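Local coordinates for cobalamin biosynthesis protein (Agrobacterium tumefaciens, PDB 3BY5) that probably takes part in cobalamin (vitamin B12) biosynthesis, though its exact role is not established, at residues A[29-32]-A[33-37]; A[75-78]-A[79-83]. All coordinates share one frame; numbering follows the deposited sequence.

Contact 1: residues A[29-32]-A[33-37]; sequences AVRA and AERAF
Arg-31 and Arg-35 meet one turn apart in a local, i to i+4 contact on the last turns of helix 23-37, the crossover helix of a beta-alpha-beta unit with strands 11-17 and 43-46. The guanidinium of Arg-35 folds back over the preceding turn: CG lies beside the backbone N (chi1 -71°) and the chain bends at chi3, which turns one face of the group to the carbonyl of Arg-31, with Arg-31 O 3.4 Å from the guanidinium plane of Arg-35, over the centre of that group. NH1 of Arg-35 also packs on CB of Arg-31 at 3.7 Å. Glu-34 runs alongside Arg-31, its OE2 3.8 Å from Arg-31 CG. The charged ends do not pair, since Arg-31 NH1 stands 4.9 Å from Glu-34 OE2; Glu-34 OE1 instead accepts a hydrogen bond from the backbone N of Val-41. Beneath the side chains run the regular i to i+4 hydrogen bonds of the alpha-helix, including Glu-34 N to Val-30 O at 3.0 Å and Ala-36 N to Ala-32 O at 2.9 Å. Long polar chains suit the exposed face, while Ala-29 and Ala-33 are small enough to let the backbone lie close to the sheet. Val-30 packs on Val-41 and Leu-63 in loops. Ala-29 rests on Val-120 and Val-123, Ala-33 on Leu-118, Val-125 and Ile-127, and Phe-37 reaches Ile-127 and Pro-116, so the helix covers strands 112-120 and 123-129.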
loop_
_atom_site.group_PDB
_atom_site.type_symbol
_atom_site.label_atom_id
_atom_site.label_comp_id
_atom_site.label_asym_id
_atom_site.label_seq_id
_atom_site.Cartn_x
_atom_site.Cartn_y
_atom_site.Cartn_z
ATOM N N ALA A 29 14.775 11.619 -5.663
ATOM C CA ALA A 29 15.377 10.766 -4.641
ATOM C C ALA A 29 15.300 9.269 -4.959
ATOM O O ALA A 29 16.228 8.520 -4.652
ATOM C CB ALA A 29 14.738 11.046 -3.295
ATOM N N VAL A 30 14.189 8.841 -5.556
ATOM C CA VAL A 30 13.994 7.438 -5.909
ATOM C C VAL A 30 14.870 7.073 -7.108
ATOM O O VAL A 30 15.564 6.064 -7.082
ATOM C CB VAL A 30 12.492 7.101 -6.154
ATOM C CG1 VAL A 30 12.313 5.661 -6.631
ATOM C CG2 VAL A 30 11.680 7.316 -4.890
ATOM N N ARG A 31 14.871 7.917 -8.136
ATOM C CA ARG A 31 15.689 7.673 -9.327
ATOM C C ARG A 31 17.195 7.758 -9.067
ATOM O O ARG A 31 17.975 7.063 -9.722
ATOM C CB ARG A 31 15.295 8.604 -10.475
ATOM C CG ARG A 31 13.959 8.276 -11.126
ATOM C CD ARG A 31 13.902 8.834 -12.539
ATOM N NE ARG A 31 12.544 9.212 -12.935
ATOM C CZ ARG A 31 11.665 8.400 -13.521
ATOM N NH1 ARG A 31 11.980 7.137 -13.791
ATOM N NH2 ARG A 31 10.460 8.858 -13.838
ATOM N N ALA A 32 17.594 8.599 -8.114
ATOM C CA ALA A 32 18.991 8.681 -7.685
ATOM C C ALA A 32 19.411 7.422 -6.933
ATOM O O ALA A 32 20.530 6.953 -7.101
ATOM C CB ALA A 32 19.236 9.920 -6.838
ATOM N N ALA A 33 18.504 6.887 -6.115
ATOM C CA ALA A 33 18.706 5.621 -5.408
ATOM C C ALA A 33 18.878 4.459 -6.376
ATOM O O ALA A 33 19.752 3.609 -6.193
ATOM C CB ALA A 33 17.543 5.354 -4.475
ATOM N N GLU A 34 18.040 4.440 -7.409
ATOM C CA GLU A 34 18.098 3.431 -8.454
ATOM C C GLU A 34 19.449 3.423 -9.157
ATOM O O GLU A 34 20.058 2.367 -9.328
ATOM C CB GLU A 34 16.965 3.651 -9.454
ATOM C CG GLU A 34 15.617 3.245 -8.907
ATOM C CD GLU A 34 14.493 3.441 -9.889
ATOM O OE1 GLU A 34 13.725 2.480 -10.101
ATOM O OE2 GLU A 34 14.366 4.551 -10.447
ATOM N N ARG A 35 19.920 4.611 -9.531
ATOM C CA ARG A 35 21.216 4.771 -10.187
ATOM C C ARG A 35 22.398 4.461 -9.275
ATOM O O ARG A 35 23.329 3.775 -9.689
ATOM C CB ARG A 35 21.356 6.178 -10.773
ATOM C CG ARG A 35 20.475 6.426 -11.979
ATOM C CD ARG A 35 20.830 7.722 -12.690
ATOM N NE ARG A 35 20.549 8.899 -11.875
ATOM C CZ ARG A 35 19.376 9.522 -11.816
ATOM N NH1 ARG A 35 18.342 9.091 -12.532
ATOM N NH2 ARG A 35 19.239 10.585 -11.034
ATOM N N ALA A 36 22.347 4.953 -8.036
ATOM C CA ALA A 36 23.430 4.763 -7.065
ATOM C C ALA A 36 23.627 3.322 -6.630
ATOM O O ALA A 36 24.736 2.941 -6.266
ATOM C CB ALA A 36 23.217 5.638 -5.842
ATOM N N PHE A 37 22.564 2.524 -6.663
ATOM C CA PHE A 37 22.628 1.169 -6.128
ATOM C C PHE A 37 22.448 0.069 -7.170
ATOM O O PHE A 37 22.660 -1.111 -6.879
ATOM C CB PHE A 37 21.639 1.007 -4.977
ATOM C CG PHE A 37 21.923 1.913 -3.808
ATOM C CD1 PHE A 37 23.198 1.958 -3.237
ATOM C CD2 PHE A 37 20.920 2.718 -3.272
ATOM C CE1 PHE A 37 23.471 2.793 -2.156
ATOM C CE2 PHE A 37 21.179 3.554 -2.188
ATOM C CZ PHE A 37 22.460 3.593 -1.628
#

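Contact 2: residues A[75-78]-A[79-83]; sequences LEAV and AAETM
The carbonyl oxygen of Val-78 receives the backbone N of Thr-82 at 3.0 Å, one of four i to i+4 hydrogen bonds that join residues 75-78 to 79-83 within helix 72-84. The others run from Ala-79 N to Leu-75 O, from Ala-80 N to Glu-76 O at 2.9 Å and from Glu-81 N to Ala-77 O, also at 2.9 Å. Side-chain polarity enters at Thr-82. With chi1 at 52°, its hydroxyl sits between the backbone N and the carbonyl carbon and is turned back along the helix, placing OG1 3.1 Å from Val-78 O and 2.9 Å from Ala-79 O. The hydroxyl has one proton and two acceptors within reach, and which of them takes it is not settled. The remaining contacts are van der Waals, carbon against oxygen: CG2 of Thr-82 lies 3.4 Å from Val-78 O, and the methyl groups of Ala-79 and Ala-80 rest against carbonyl oxygens of the turn before. The Glu-81 side chain leans back toward Ala-77, one turn earlier, with OE1 4.0 Å from Ala-77 CB. A weak, long ion pair links this OE1 to Arg-74. The residue types follow the faces of the helix. Leu-75, Val-78 and Thr-82 are buried, packing on Ala-102, Leu-104 and Ala-105 of helix 98-107, whereas Glu-76, Ala-80 and Glu-81 are exposed. Threonine fits this buried face because its side chain packs on Leu-104 and on Pro-96 while its hydroxyl has two backbone carbonyl oxygens of its own helix within reach, a local means of satisfying a polar atom at a buried position.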
loop_
_atom_site.group_PDB
_atom_site.type_symbol
_atom_site.label_atom_id
_atom_site.label_comp_id
_atom_site.label_asym_id
_atom_site.label_seq_id
_atom_site.Cartn_x
_atom_site.Cartn_y
_atom_site.Cartn_z
ATOM N N LEU A 75 4.667 -1.894 11.503
ATOM C CA LEU A 75 6.014 -1.342 11.590
ATOM C C LEU A 75 6.714 -1.815 12.839
ATOM O O LEU A 75 7.866 -2.247 12.779
ATOM C CB LEU A 75 5.979 0.181 11.610
ATOM C CG LEU A 75 5.718 0.966 10.327
ATOM C CD1 LEU A 75 5.730 2.443 10.644
ATOM C CD2 LEU A 75 6.758 0.660 9.293
ATOM N N GLU A 76 6.014 -1.722 13.970
ATOM C CA GLU A 76 6.533 -2.185 15.252
ATOM C C GLU A 76 6.888 -3.675 15.234
ATOM O O GLU A 76 7.939 -4.068 15.732
ATOM C CB GLU A 76 5.546 -1.881 16.381
ATOM C CG GLU A 76 5.500 -0.411 16.816
ATOM C CD GLU A 76 6.779 0.081 17.496
ATOM O OE1 GLU A 76 7.518 -0.739 18.099
ATOM O OE2 GLU A 76 7.034 1.306 17.436
ATOM N N ALA A 77 6.016 -4.483 14.639
ATOM C CA ALA A 77 6.230 -5.922 14.497
ATOM C C ALA A 77 7.512 -6.237 13.743
ATOM O O ALA A 77 8.311 -7.048 14.198
ATOM C CB ALA A 77 5.038 -6.564 13.801
ATOM N N VAL A 78 7.697 -5.570 12.604
ATOM C CA VAL A 78 8.868 -5.727 11.732
ATOM C C VAL A 78 10.156 -5.322 12.440
ATOM O O VAL A 78 11.146 -6.058 12.407
ATOM C CB VAL A 78 8.666 -4.941 10.409
ATOM C CG1 VAL A 78 9.967 -4.725 9.661
ATOM C CG2 VAL A 78 7.696 -5.683 9.534
ATOM N N ALA A 79 10.119 -4.170 13.108
ATOM C CA ALA A 79 11.247 -3.690 13.902
ATOM C C ALA A 79 11.624 -4.664 15.011
ATOM O O ALA A 79 12.806 -4.897 15.249
ATOM C CB ALA A 79 10.952 -2.319 14.472
ATOM N N ALA A 80 10.615 -5.232 15.670
ATOM C CA ALA A 80 10.809 -6.251 16.705
ATOM C C ALA A 80 11.439 -7.520 16.145
ATOM O O ALA A 80 12.389 -8.024 16.720
ATOM C CB ALA A 80 9.495 -6.570 17.395
ATOM N N GLU A 81 10.918 -8.010 15.020
ATOM C CA GLU A 81 11.456 -9.191 14.324
ATOM C C GLU A 81 12.930 -9.056 13.927
ATOM O O GLU A 81 13.709 -10.004 14.068
ATOM C CB GLU A 81 10.622 -9.511 13.076
ATOM C CG GLU A 81 9.271 -10.162 13.358
ATOM C CD GLU A 81 8.236 -9.904 12.264
ATOM O OE1 GLU A 81 7.033 -9.823 12.596
ATOM O OE2 GLU A 81 8.614 -9.778 11.076
ATOM N N THR A 82 13.310 -7.872 13.453
ATOM C CA THR A 82 14.668 -7.624 12.971
ATOM C C THR A 82 15.681 -7.480 14.104
ATOM O O THR A 82 16.886 -7.458 13.866
ATOM C CB THR A 82 14.737 -6.377 12.058
ATOM O OG1 THR A 82 14.130 -5.263 12.719
ATOM C CG2 THR A 82 14.022 -6.630 10.743
HETATM N N MSE A 83 15.184 -7.389 15.333
HETATM C CA MSE A 83 16.037 -7.288 16.511
HETATM C C MSE A 83 16.100 -8.589 17.303
HETATM O O MSE A 83 16.874 -8.702 18.256
HETATM C CB MSE A 83 15.558 -6.156 17.410
HETATM C CG MSE A 83 15.814 -4.786 16.832
HETATM SE SE MSE A 83 14.902 -3.401 17.833
HETATM C CE MSE A 83 15.948 -3.478 19.488
#

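In the fold
Contacts 1 and 2 are separate single-helix contacts, in series along the chain and on opposite sides of its centre, with centres 26 Å apart and nearest atoms about 16 Å apart. Each has one buried and one exposed face, so neither is wholly core or wholly surface. They share no element: residues 29-37 pack against the sheet, chiefly strands 112-120 and 123-129, whereas residues 75-83 pack on another helix, 98-107. Their chemistry differs accordingly. Alanines and a phenylalanine meet the sheet in contact 1, beneath an outer face rich in long charged chains; contact 2 presents leucine, valine and threonine to its partner helix and keeps glutamates outward.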